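Local coordinates for AimR transcriptional regulator (Bacillus phage phi3T, PDB 5ZVV), which switches on transcription of the phage aimX locus as a homodimer, apparently favouring lysis, until the arbitrium peptide turns it into an inactive monomer and lysogeny follows, at residues M5-E9 and I52-F57; E61-L65 and Y85-W91; A79-V83 and I98-L102; V116-H120 and F150-M154. All coordinates share one frame. Residues are numbered along the deposited sequence.

Contact 1: residues M5-E9 and I52-F57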
loop_
_atom_site.group_PDB
_atom_site.type_symbol
_atom_site.label_atom_id
_atom_site.label_comp_id
_atom_site.label_asym_id
_atom_site.label_seq_id
_atom_site.Cartn_x
_atom_site.Cartn_y
_atom_site.Cartn_z
HETATM N N MSE A 5 37.244 30.327 15.641
HETATM C CA MSE A 5 37.729 29.989 14.309
HETATM C C MSE A 5 37.032 30.805 13.230
HETATM O O MSE A 5 37.636 31.149 12.214
HETATM C CB MSE A 5 37.549 28.497 14.040
HETATM C CG MSE A 5 38.412 27.614 14.915
HETATM SE SE MSE A 5 38.198 25.733 14.474
HETATM C CE MSE A 5 38.521 24.993 16.253
ATOM N N ILE A 6 35.754 31.111 13.452
ATOM C CA ILE A 6 35.034 31.982 12.529
ATOM C C ILE A 6 35.639 33.381 12.543
ATOM O O ILE A 6 35.946 33.953 11.493
ATOM C CB ILE A 6 33.535 32.009 12.875
ATOM C CG1 ILE A 6 32.919 30.624 12.665
ATOM C CG2 ILE A 6 32.816 33.063 12.041
ATOM C CD1 ILE A 6 31.583 30.439 13.342
ATOM N N LYS A 7 35.835 33.940 13.739
ATOM C CA LYS A 7 36.406 35.278 13.847
ATOM C C LYS A 7 37.797 35.344 13.226
ATOM O O LYS A 7 38.123 36.307 12.523
ATOM C CB LYS A 7 36.451 35.710 15.313
ATOM C CG LYS A 7 37.073 37.081 15.529
ATOM C CD LYS A 7 37.054 37.472 16.997
ATOM C CE LYS A 7 37.671 38.847 17.208
ATOM N NZ LYS A 7 37.604 39.274 18.633
ATOM N N ASN A 8 38.627 34.322 13.464
ATOM C CA ASN A 8 39.993 34.334 12.941
ATOM C C ASN A 8 40.009 34.345 11.418
ATOM O O ASN A 8 40.845 35.018 10.805
ATOM C CB ASN A 8 40.775 33.132 13.471
ATOM C CG ASN A 8 41.001 33.197 14.968
ATOM O OD1 ASN A 8 41.052 34.278 15.556
ATOM N ND2 ASN A 8 41.139 32.035 15.594
ATOM N N GLU A 9 39.101 33.596 10.787
ATOM C CA GLU A 9 39.015 33.628 9.331
ATOM C C GLU A 9 38.563 34.996 8.838
ATOM O O GLU A 9 39.082 35.509 7.840
ATOM C CB GLU A 9 38.065 32.537 8.836
ATOM C CG GLU A 9 38.696 31.166 8.763
ATOM C CD GLU A 9 39.837 31.116 7.769
ATOM O OE1 GLU A 9 39.629 31.536 6.609
ATOM O OE2 GLU A 9 40.941 30.673 8.150
ATOM N N ILE A 52 26.562 30.398 8.403
ATOM C CA ILE A 52 27.943 30.873 8.460
ATOM C C ILE A 52 28.916 29.706 8.328
ATOM O O ILE A 52 29.901 29.776 7.584
ATOM C CB ILE A 52 28.187 31.662 9.759
ATOM C CG1 ILE A 52 27.233 32.857 9.852
ATOM C CG2 ILE A 52 29.635 32.117 9.844
ATOM C CD1 ILE A 52 27.305 33.800 8.669
ATOM N N VAL A 53 28.653 28.615 9.052
ATOM C CA VAL A 53 29.549 27.464 9.034
ATOM C C VAL A 53 29.571 26.823 7.655
ATOM O O VAL A 53 30.634 26.439 7.152
ATOM C CB VAL A 53 29.138 26.457 10.123
ATOM C CG1 VAL A 53 29.976 25.190 10.025
ATOM C CG2 VAL A 53 29.278 27.082 11.497
ATOM N N LYS A 54 28.405 26.696 7.020
ATOM C CA LYS A 54 28.362 26.116 5.683
ATOM C C LYS A 54 29.075 27.010 4.677
ATOM O O LYS A 54 29.721 26.514 3.747
ATOM C CB LYS A 54 26.911 25.868 5.264
ATOM C CG LYS A 54 26.695 24.569 4.492
ATOM C CD LYS A 54 27.155 24.684 3.045
ATOM C CE LYS A 54 27.119 23.333 2.336
ATOM N NZ LYS A 54 28.213 22.419 2.790
ATOM N N ASN A 55 28.983 28.332 4.851
ATOM C CA ASN A 55 29.675 29.232 3.934
ATOM C C ASN A 55 31.185 29.186 4.137
ATOM O O ASN A 55 31.950 29.285 3.170
ATOM C CB ASN A 55 29.162 30.661 4.107
ATOM C CG ASN A 55 29.884 31.651 3.208
ATOM O OD1 ASN A 55 30.949 32.165 3.558
ATOM N ND2 ASN A 55 29.307 31.923 2.043
ATOM N N LEU A 56 31.635 29.030 5.381
ATOM C CA LEU A 56 33.044 29.200 5.714
ATOM C C LEU A 56 33.828 27.892 5.639
ATOM O O LEU A 56 34.927 27.855 5.076
ATOM C CB LEU A 56 33.169 29.819 7.110
ATOM C CG LEU A 56 34.485 30.507 7.465
ATOM C CD1 LEU A 56 34.888 31.484 6.371
ATOM C CD2 LEU A 56 34.345 31.227 8.797
ATOM N N PHE A 57 33.281 26.811 6.196
ATOM C CA PHE A 57 33.950 25.513 6.244
ATOM C C PHE A 57 33.059 24.459 5.589
ATOM O O PHE A 57 32.496 23.596 6.273
ATOM C CB PHE A 57 34.277 25.119 7.683
ATOM C CG PHE A 57 34.876 26.231 8.498
ATOM C CD1 PHE A 57 36.199 26.605 8.323
ATOM C CD2 PHE A 57 34.119 26.894 9.450
ATOM C CE1 PHE A 57 36.753 27.624 9.076
ATOM C CE2 PHE A 57 34.667 27.913 10.207
ATOM C CZ PHE A 57 35.985 28.279 10.020
#
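Two short helical segments, 5-9 and 52-56, cross at 49° with their axes 11.5 Å apart at closest approach, a wide spacing bridged by side chains. I6 and L56 are the closest backbone pair, at 7.6 Å between CA atoms. F57 is the first residue to leave helical geometry, and its ring reaches back to the other helix. I6 is covered most: its CG2 meets I52 CG2 and L56 CD2, each at 4.0 Å, while I6 CG1 lies 4.1 Å from F57 CE2 at the edge of the ring. L56 CD2 also reaches E9 CB (3.9 Å), and E9 CG comes within 4.1 Å of F57 CE1, so the glutamate contributes methylenes here. F32 and V36 of helix 29-36 cover I6 further, within a group of N-terminal helices consistent with the helix-turn-helix DNA-binding domain of AimR proteins. With no hydrogen bond across it, the contact depends on dispersion and hydrophobic burial: I6 packs against I52 and L56, and the ring edge of F57 meets I6 CG1 and M5 O (F57 CZ to M5 O 4.0 Å).

Contact 2: residues E61-L65 and Y85-W91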
loop_
_atom_site.group_PDB
_atom_site.type_symbol
_atom_site.label_atom_id
_atom_site.label_comp_id
_atom_site.label_asym_id
_atom_site.label_seq_id
_atom_site.Cartn_x
_atom_site.Cartn_y
_atom_site.Cartn_z
ATOM N N GLU A 61 32.264 20.780 7.785
ATOM C CA GLU A 61 31.128 21.129 8.633
ATOM C C GLU A 61 30.678 19.952 9.492
ATOM O O GLU A 61 30.200 20.158 10.614
ATOM C CB GLU A 61 29.963 21.648 7.786
ATOM C CG GLU A 61 29.338 20.621 6.862
ATOM C CD GLU A 61 27.952 21.028 6.388
ATOM O OE1 GLU A 61 27.346 21.926 7.010
ATOM O OE2 GLU A 61 27.469 20.444 5.393
ATOM N N GLU A 62 30.832 18.719 9.000
ATOM C CA GLU A 62 30.403 17.568 9.792
ATOM C C GLU A 62 31.248 17.415 11.050
ATOM O O GLU A 62 30.726 17.070 12.118
ATOM C CB GLU A 62 30.459 16.287 8.960
ATOM C CG GLU A 62 30.045 15.057 9.756
ATOM C CD GLU A 62 29.997 13.796 8.924
ATOM O OE1 GLU A 62 30.356 13.853 7.729
ATOM O OE2 GLU A 62 29.602 12.745 9.469
ATOM N N GLN A 63 32.553 17.669 10.951
ATOM C CA GLN A 63 33.422 17.514 12.114
ATOM C C GLN A 63 33.233 18.665 13.096
ATOM O O GLN A 63 32.982 18.446 14.292
ATOM C CB GLN A 63 34.879 17.410 11.661
ATOM C CG GLN A 63 35.213 16.129 10.895
ATOM C CD GLN A 63 34.800 16.170 9.428
ATOM O OE1 GLN A 63 34.471 17.228 8.887
ATOM N NE2 GLN A 63 34.817 15.010 8.778
ATOM N N LEU A 64 33.335 19.902 12.601
ATOM C CA LEU A 64 33.153 21.071 13.456
ATOM C C LEU A 64 31.797 21.039 14.146
ATOM O O LEU A 64 31.704 21.211 15.367
ATOM C CB LEU A 64 33.304 22.350 12.633
ATOM C CG LEU A 64 34.617 22.521 11.869
ATOM C CD1 LEU A 64 34.676 23.890 11.216
ATOM C CD2 LEU A 64 35.815 22.299 12.784
ATOM N N LEU A 65 30.730 20.810 13.379
ATOM C CA LEU A 65 29.394 20.768 13.959
ATOM C C LEU A 65 29.175 19.518 14.792
ATOM O O LEU A 65 28.310 19.519 15.676
ATOM C CB LEU A 65 28.335 20.861 12.859
ATOM C CG LEU A 65 28.252 22.214 12.152
ATOM C CD1 LEU A 65 27.178 22.193 11.075
ATOM C CD2 LEU A 65 27.986 23.317 13.161
ATOM N N TYR A 85 19.096 18.856 11.766
ATOM C CA TYR A 85 20.179 19.112 10.821
ATOM C C TYR A 85 21.110 17.910 10.711
ATOM O O TYR A 85 21.556 17.556 9.614
ATOM C CB TYR A 85 20.958 20.362 11.237
ATOM C CG TYR A 85 21.861 20.912 10.157
ATOM C CD1 TYR A 85 21.333 21.552 9.043
ATOM C CD2 TYR A 85 23.241 20.802 10.256
ATOM C CE1 TYR A 85 22.153 22.060 8.055
ATOM C CE2 TYR A 85 24.071 21.307 9.274
ATOM C CZ TYR A 85 23.523 21.935 8.177
ATOM O OH TYR A 85 24.346 22.439 7.197
ATOM N N SER A 86 21.406 17.263 11.839
ATOM C CA SER A 86 22.276 16.093 11.806
ATOM C C SER A 86 21.642 14.963 11.009
ATOM O O SER A 86 22.307 14.322 10.187
ATOM C CB SER A 86 22.596 15.635 13.229
ATOM O OG SER A 86 23.537 14.576 13.227
ATOM N N ASP A 87 20.344 14.717 11.217
ATOM C CA ASP A 87 19.716 13.581 10.554
ATOM C C ASP A 87 19.501 13.840 9.067
ATOM O O ASP A 87 19.617 12.915 8.254
ATOM C CB ASP A 87 18.393 13.232 11.226
ATOM C CG ASP A 87 17.764 11.991 10.635
ATOM O OD1 ASP A 87 18.249 10.881 10.938
ATOM O OD2 ASP A 87 16.801 12.126 9.851
ATOM N N ILE A 88 19.179 15.080 8.686
ATOM C CA ILE A 88 18.965 15.345 7.265
ATOM C C ILE A 88 20.278 15.235 6.496
ATOM O O ILE A 88 20.281 14.899 5.305
ATOM C CB ILE A 88 18.289 16.715 7.053
ATOM C CG1 ILE A 88 17.652 16.778 5.663
ATOM C CG2 ILE A 88 19.284 17.852 7.230
ATOM C CD1 ILE A 88 16.887 18.057 5.389
ATOM N N ASN A 89 21.408 15.503 7.152
ATOM C CA ASN A 89 22.717 15.302 6.544
ATOM C C ASN A 89 23.179 13.851 6.596
ATOM O O ASN A 89 24.222 13.537 6.015
ATOM C CB ASN A 89 23.762 16.185 7.233
ATOM C CG ASN A 89 23.719 17.625 6.763
ATOM O OD1 ASN A 89 24.208 17.952 5.680
ATOM N ND2 ASN A 89 23.154 18.499 7.586
ATOM N N GLN A 90 22.430 12.976 7.275
ATOM C CA GLN A 90 22.787 11.566 7.452
ATOM C C GLN A 90 24.090 11.415 8.237
ATOM O O GLN A 90 24.907 10.535 7.958
ATOM C CB GLN A 90 22.863 10.831 6.110
ATOM C CG GLN A 90 21.512 10.660 5.428
ATOM C CD GLN A 90 21.623 10.031 4.051
ATOM O OE1 GLN A 90 22.721 9.736 3.576
ATOM N NE2 GLN A 90 20.483 9.827 3.400
ATOM N N TRP A 91 24.280 12.282 9.232
ATOM C CA TRP A 91 25.388 12.150 10.177
ATOM C C TRP A 91 24.934 11.232 11.314
ATOM O O TRP A 91 24.674 11.652 12.444
ATOM C CB TRP A 91 25.821 13.520 10.685
ATOM C CG TRP A 91 26.264 14.461 9.606
ATOM C CD1 TRP A 91 26.646 14.135 8.337
ATOM C CD2 TRP A 91 26.371 15.886 9.702
ATOM N NE1 TRP A 91 26.989 15.268 7.638
ATOM C CE2 TRP A 91 26.833 16.356 8.456
ATOM C CE3 TRP A 91 26.126 16.812 10.723
ATOM C CZ2 TRP A 91 27.046 17.711 8.200
ATOM C CZ3 TRP A 91 26.345 18.158 10.467
ATOM C CH2 TRP A 91 26.797 18.593 9.217
HETATM O O HOH W 1 25.192 20.027 4.395
#
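W91, with 103 Å² covered, fills the gap between the first turn of helix 61-69 and the end of helix 77-88. Its position follows from the backbone: Q90 takes positive phi (63°) in a Schellman motif, with W91 N bonded to S86 O at 3.0 Å, and W91 then serves as N-cap of helix 92-103. With chi1 m, its indole is directed at the glutamates. E62 is extended, chi1 and chi2 both t, so that its CG sits 3.6 Å from the centroid of the five-membered ring of W91 and only 3° off the normal, a CH-pi contact over the face. E61 has chi1 p instead, and its carboxylate accepts a 3.0 Å hydrogen bond at OE1 from Y85 OH. Water 1 donates to E61 OE2 (2.5 Å) and to N89 OD1 (2.6 Å), while N89 ND2 turns back to Y85 O at 2.7 Å, tying the asparagine side chain to the backbone of Y85. L65, chi1 m and chi2 t, sets CD1 against Y85 CE2 (3.7 Å) and W91 CH2 (4.1 Å). L50 and V53 of helix 47-56 close over L65. Both oxygens of the buried E61 act as acceptors, as suits a charged carboxylate, so directional polar bonds fix this junction while W91 and L65 pack beside them.

Contact 3: residues A79-V83 and I98-L102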
loop_
_atom_site.group_PDB
_atom_site.type_symbol
_atom_site.label_atom_id
_atom_site.label_comp_id
_atom_site.label_asym_id
_atom_site.label_seq_id
_atom_site.Cartn_x
_atom_site.Cartn_y
_atom_site.Cartn_z
ATOM N N ALA A 79 19.185 22.273 20.494
ATOM C CA ALA A 79 19.504 20.850 20.411
ATOM C C ALA A 79 18.547 20.121 19.474
ATOM O O ALA A 79 18.961 19.225 18.728
ATOM C CB ALA A 79 19.478 20.224 21.805
ATOM N N ARG A 80 17.264 20.491 19.497
ATOM C CA ARG A 80 16.291 19.884 18.591
ATOM C C ARG A 80 16.608 20.228 17.140
ATOM O O ARG A 80 16.647 19.345 16.264
ATOM C CB ARG A 80 14.886 20.349 18.975
ATOM C CG ARG A 80 14.627 20.295 20.470
ATOM C CD ARG A 80 13.197 20.673 20.839
ATOM N NE ARG A 80 13.081 20.889 22.278
ATOM C CZ ARG A 80 12.870 22.070 22.846
ATOM N NH1 ARG A 80 12.720 23.151 22.099
ATOM N NH2 ARG A 80 12.792 22.167 24.166
ATOM N N GLN A 81 16.843 21.516 16.867
ATOM C CA GLN A 81 17.333 21.909 15.552
ATOM C C GLN A 81 18.562 21.098 15.168
ATOM O O GLN A 81 18.691 20.654 14.019
ATOM C CB GLN A 81 17.655 23.405 15.535
ATOM C CG GLN A 81 16.450 24.304 15.721
ATOM C CD GLN A 81 16.814 25.777 15.744
ATOM O OE1 GLN A 81 17.815 26.170 16.341
ATOM N NE2 GLN A 81 16.002 26.598 15.089
ATOM N N SER A 82 19.462 20.870 16.127
ATOM C CA SER A 82 20.687 20.136 15.830
ATOM C C SER A 82 20.389 18.695 15.440
ATOM O O SER A 82 21.052 18.142 14.556
ATOM C CB SER A 82 21.639 20.182 17.025
ATOM O OG SER A 82 21.355 19.151 17.951
ATOM N N VAL A 83 19.394 18.066 16.075
ATOM C CA VAL A 83 19.092 16.687 15.703
ATOM C C VAL A 83 18.499 16.636 14.301
ATOM O O VAL A 83 18.794 15.713 13.525
ATOM C CB VAL A 83 18.181 16.001 16.745
ATOM C CG1 VAL A 83 16.705 16.295 16.507
ATOM C CG2 VAL A 83 18.424 14.497 16.739
ATOM N N ILE A 98 23.069 12.757 19.703
ATOM C CA ILE A 98 22.140 13.837 20.026
ATOM C C ILE A 98 20.795 13.275 20.471
ATOM O O ILE A 98 20.149 13.825 21.370
ATOM C CB ILE A 98 21.985 14.791 18.826
ATOM C CG1 ILE A 98 23.332 15.422 18.463
ATOM C CG2 ILE A 98 20.965 15.878 19.135
ATOM C CD1 ILE A 98 23.263 16.369 17.290
ATOM N N ILE A 99 20.352 12.177 19.856
ATOM C CA ILE A 99 19.093 11.559 20.268
ATOM C C ILE A 99 19.178 11.092 21.715
ATOM O O ILE A 99 18.226 11.250 22.491
ATOM C CB ILE A 99 18.721 10.403 19.320
ATOM C CG1 ILE A 99 18.283 10.946 17.962
ATOM C CG2 ILE A 99 17.609 9.548 19.919
ATOM C CD1 ILE A 99 17.902 9.868 16.977
ATOM N N ILE A 100 20.321 10.521 22.102
ATOM C CA ILE A 100 20.512 10.125 23.497
ATOM C C ILE A 100 20.442 11.344 24.413
ATOM O O ILE A 100 19.769 11.323 25.452
ATOM C CB ILE A 100 21.839 9.364 23.662
ATOM C CG1 ILE A 100 21.749 7.992 22.985
ATOM C CG2 ILE A 100 22.200 9.225 25.137
ATOM C CD1 ILE A 100 23.073 7.270 22.885
ATOM N N ASN A 101 21.129 12.429 24.038
ATOM C CA ASN A 101 21.095 13.631 24.871
ATOM C C ASN A 101 19.679 14.189 24.997
ATOM O O ASN A 101 19.281 14.656 26.071
ATOM C CB ASN A 101 22.037 14.696 24.309
ATOM C CG ASN A 101 23.498 14.328 24.468
ATOM O OD1 ASN A 101 23.846 13.436 25.238
ATOM N ND2 ASN A 101 24.364 15.024 23.741
ATOM N N LEU A 102 18.904 14.149 23.911
ATOM C CA LEU A 102 17.541 14.674 23.947
ATOM C C LEU A 102 16.630 13.789 24.785
ATOM O O LEU A 102 15.733 14.291 25.472
ATOM C CB LEU A 102 16.992 14.810 22.528
ATOM C CG LEU A 102 17.635 15.893 21.660
ATOM C CD1 LEU A 102 17.060 15.857 20.257
ATOM C CD2 LEU A 102 17.429 17.256 22.292
#
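Apolar packing accounts for most of the 270 Å² buried here, and three side chains carry it. V83 points toward the other helix: its CB is 3.7 Å from both I98 CG2 and L102 CD1, and V83 CG2 touches I99 CG1 at 3.8 Å. L102 also turns CD2 onto A79 CB at 3.6 Å, where the small alanine leaves room for it. Helices 77-88 and 92-103 are consecutive and run back antiparallel, their short segments at 149° with axes 9.9 Å apart; this is a helical hairpin, consistent with the tetratricopeptide-like repeats expected of the AimR family. The backbones approach most closely at V83 and I98, 6.0 Å between CA atoms, and open to 7.4 Å at A79 and L102. One polar group at the interface is satisfied within its own helix: S82, with chi1 p, gives its hydroxyl to A79 O (OG to O 2.5 Å), which leaves S82 OG against I98 CD1 at 3.4 Å as a van der Waals neighbour. A79 O, the acceptor of this bond and of V83 N (2.9 Å), is covered by I98 CG2 at 3.9 Å. F69 of helix 61-69 touches both S82 and I98, and I99 packs onto Y117 and R121 of helix 108-124.

Contact 4: residues V116-H120 and F150-M154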
loop_
_atom_site.group_PDB
_atom_site.type_symbol
_atom_site.label_atom_id
_atom_site.label_comp_id
_atom_site.label_asym_id
_atom_site.label_seq_id
_atom_site.Cartn_x
_atom_site.Cartn_y
_atom_site.Cartn_z
ATOM N N VAL A 116 10.869 10.574 19.086
ATOM C CA VAL A 116 10.404 10.490 17.704
ATOM C C VAL A 116 11.570 10.214 16.764
ATOM O O VAL A 116 11.486 9.351 15.883
ATOM C CB VAL A 116 9.645 11.769 17.309
ATOM C CG1 VAL A 116 9.294 11.741 15.830
ATOM C CG2 VAL A 116 8.386 11.911 18.146
ATOM N N TYR A 117 12.681 10.937 16.936
ATOM C CA TYR A 117 13.845 10.682 16.095
ATOM C C TYR A 117 14.462 9.323 16.393
ATOM O O TYR A 117 15.046 8.698 15.499
ATOM C CB TYR A 117 14.880 11.793 16.265
ATOM C CG TYR A 117 14.586 13.000 15.404
ATOM C CD1 TYR A 117 13.668 13.962 15.806
ATOM C CD2 TYR A 117 15.216 13.168 14.178
ATOM C CE1 TYR A 117 13.392 15.062 15.015
ATOM C CE2 TYR A 117 14.946 14.264 13.380
ATOM C CZ TYR A 117 14.034 15.206 13.803
ATOM O OH TYR A 117 13.771 16.296 13.011
ATOM N N SER A 118 14.342 8.848 17.633
ATOM C CA SER A 118 14.776 7.491 17.943
ATOM C C SER A 118 13.960 6.471 17.159
ATOM O O SER A 118 14.517 5.518 16.599
ATOM C CB SER A 118 14.667 7.235 19.445
ATOM O OG SER A 118 15.189 5.963 19.779
ATOM N N LEU A 119 12.635 6.659 17.103
ATOM C CA LEU A 119 11.800 5.790 16.276
ATOM C C LEU A 119 12.194 5.885 14.808
ATOM O O LEU A 119 12.278 4.865 14.113
ATOM C CB LEU A 119 10.324 6.147 16.450
ATOM C CG LEU A 119 9.689 5.897 17.818
ATOM C CD1 LEU A 119 8.231 6.317 17.800
ATOM C CD2 LEU A 119 9.820 4.437 18.209
ATOM N N HIS A 120 12.429 7.107 14.324
ATOM C CA HIS A 120 12.877 7.321 12.950
ATOM C C HIS A 120 14.131 6.506 12.647
ATOM O O HIS A 120 14.220 5.826 11.615
ATOM C CB HIS A 120 13.127 8.817 12.736
ATOM C CG HIS A 120 13.747 9.159 11.419
ATOM N ND1 HIS A 120 13.241 8.714 10.218
ATOM C CD2 HIS A 120 14.819 9.929 11.114
ATOM C CE1 HIS A 120 13.982 9.182 9.229
ATOM N NE2 HIS A 120 14.945 9.922 9.745
ATOM N N PHE A 150 6.628 15.389 12.054
ATOM C CA PHE A 150 7.710 14.483 11.681
ATOM C C PHE A 150 7.364 13.033 11.980
ATOM O O PHE A 150 7.788 12.135 11.243
ATOM C CB PHE A 150 9.009 14.877 12.387
ATOM C CG PHE A 150 10.222 14.170 11.852
ATOM C CD1 PHE A 150 10.768 14.535 10.631
ATOM C CD2 PHE A 150 10.810 13.136 12.562
ATOM C CE1 PHE A 150 11.879 13.886 10.131
ATOM C CE2 PHE A 150 11.922 12.483 12.069
ATOM C CZ PHE A 150 12.458 12.858 10.849
ATOM N N SER A 151 6.595 12.780 13.040
ATOM C CA SER A 151 6.153 11.418 13.310
ATOM C C SER A 151 5.315 10.858 12.171
ATOM O O SER A 151 5.135 9.638 12.090
ATOM C CB SER A 151 5.362 11.364 14.618
ATOM O OG SER A 151 4.199 12.167 14.547
ATOM N N ASN A 152 4.800 11.715 11.287
ATOM C CA ASN A 152 4.131 11.249 10.081
ATOM C C ASN A 152 5.041 11.272 8.861
ATOM O O ASN A 152 5.065 10.304 8.093
ATOM C CB ASN A 152 2.878 12.087 9.817
ATOM C CG ASN A 152 1.749 11.751 10.770
ATOM O OD1 ASN A 152 1.098 10.718 10.632
ATOM N ND2 ASN A 152 1.518 12.617 11.750
ATOM N N ALA A 153 5.811 12.349 8.683
ATOM C CA ALA A 153 6.706 12.445 7.533
ATOM C C ALA A 153 7.749 11.333 7.533
ATOM O O ALA A 153 8.148 10.857 6.463
ATOM C CB ALA A 153 7.389 13.813 7.516
HETATM N N MSE A 154 8.191 10.903 8.710
HETATM C CA MSE A 154 9.196 9.849 8.822
HETATM C C MSE A 154 8.675 8.519 8.297
HETATM O O MSE A 154 9.452 7.652 7.901
HETATM C CB MSE A 154 9.647 9.689 10.274
HETATM C CG MSE A 154 8.633 8.986 11.157
HETATM SE SE MSE A 154 9.232 8.872 13.005
HETATM C CE MSE A 154 7.931 7.586 13.695
HETATM O O HOH W 2 11.568 6.729 8.981
#
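F150 loses 88 Å² to the other helix, the largest share, by meeting two aromatic partners, Y117 over a face and H120 at its edge. It forms an offset stack with Y117, centroids 4.4 Å apart and planes at 12°, and points its edge at the face of H120, centroids 5.1 Å apart and planes at 81°. M154, a selenomethionine with 75 Å² covered, extends (chi2 and chi3 t) past V116 to L119: its SE lies 3.7 Å from V116 O, its CE meets L119 CB at 3.9 Å, and its CB lies 3.7 Å from H120 ND1. V116 CG1 spans both, 3.9 Å from F150 CD2 and 4.0 Å from M154 SE. Water 2 links H120 ND1 (2.9 Å) with M154 O (2.5 Å). The segments are nearly parallel, 5° apart, with axes at 10.0 Å, as for equivalent helices of successive repeats in a helical solenoid. Helix 130-139, between them in sequence, packs on L119 and S151, while Y117 OH bonds E84 of helix 77-88 and F150 meets F189 of helix 184-203.

In the fold
Contacts 2, 3 and 4 are buried and lie within what are probably TPR-like helical repeats; contact 1, its centre about 26 Å from the chain centre, is partly exposed. Helix 77-88 serves contacts 2 and 3, where S86 CB touches I98 CD1 at 4.2 Å. From contact 3, I99 CD1 reaches Y117 O of contact 4 at 3.4 Å, and D87 of contact 2 makes a weak hydrogen bond to H120. Contact 1 joins this series through F57 on L64, V53 on L65 and a long, weak ion pair of K54 with E61. Contact 3 is aliphatic, and contact 1 adds the ring of F57; only contact 2 has a direct hydrogen bond between its segments, to a buried carboxylate, while contact 4 relies on aromatic rings and a water.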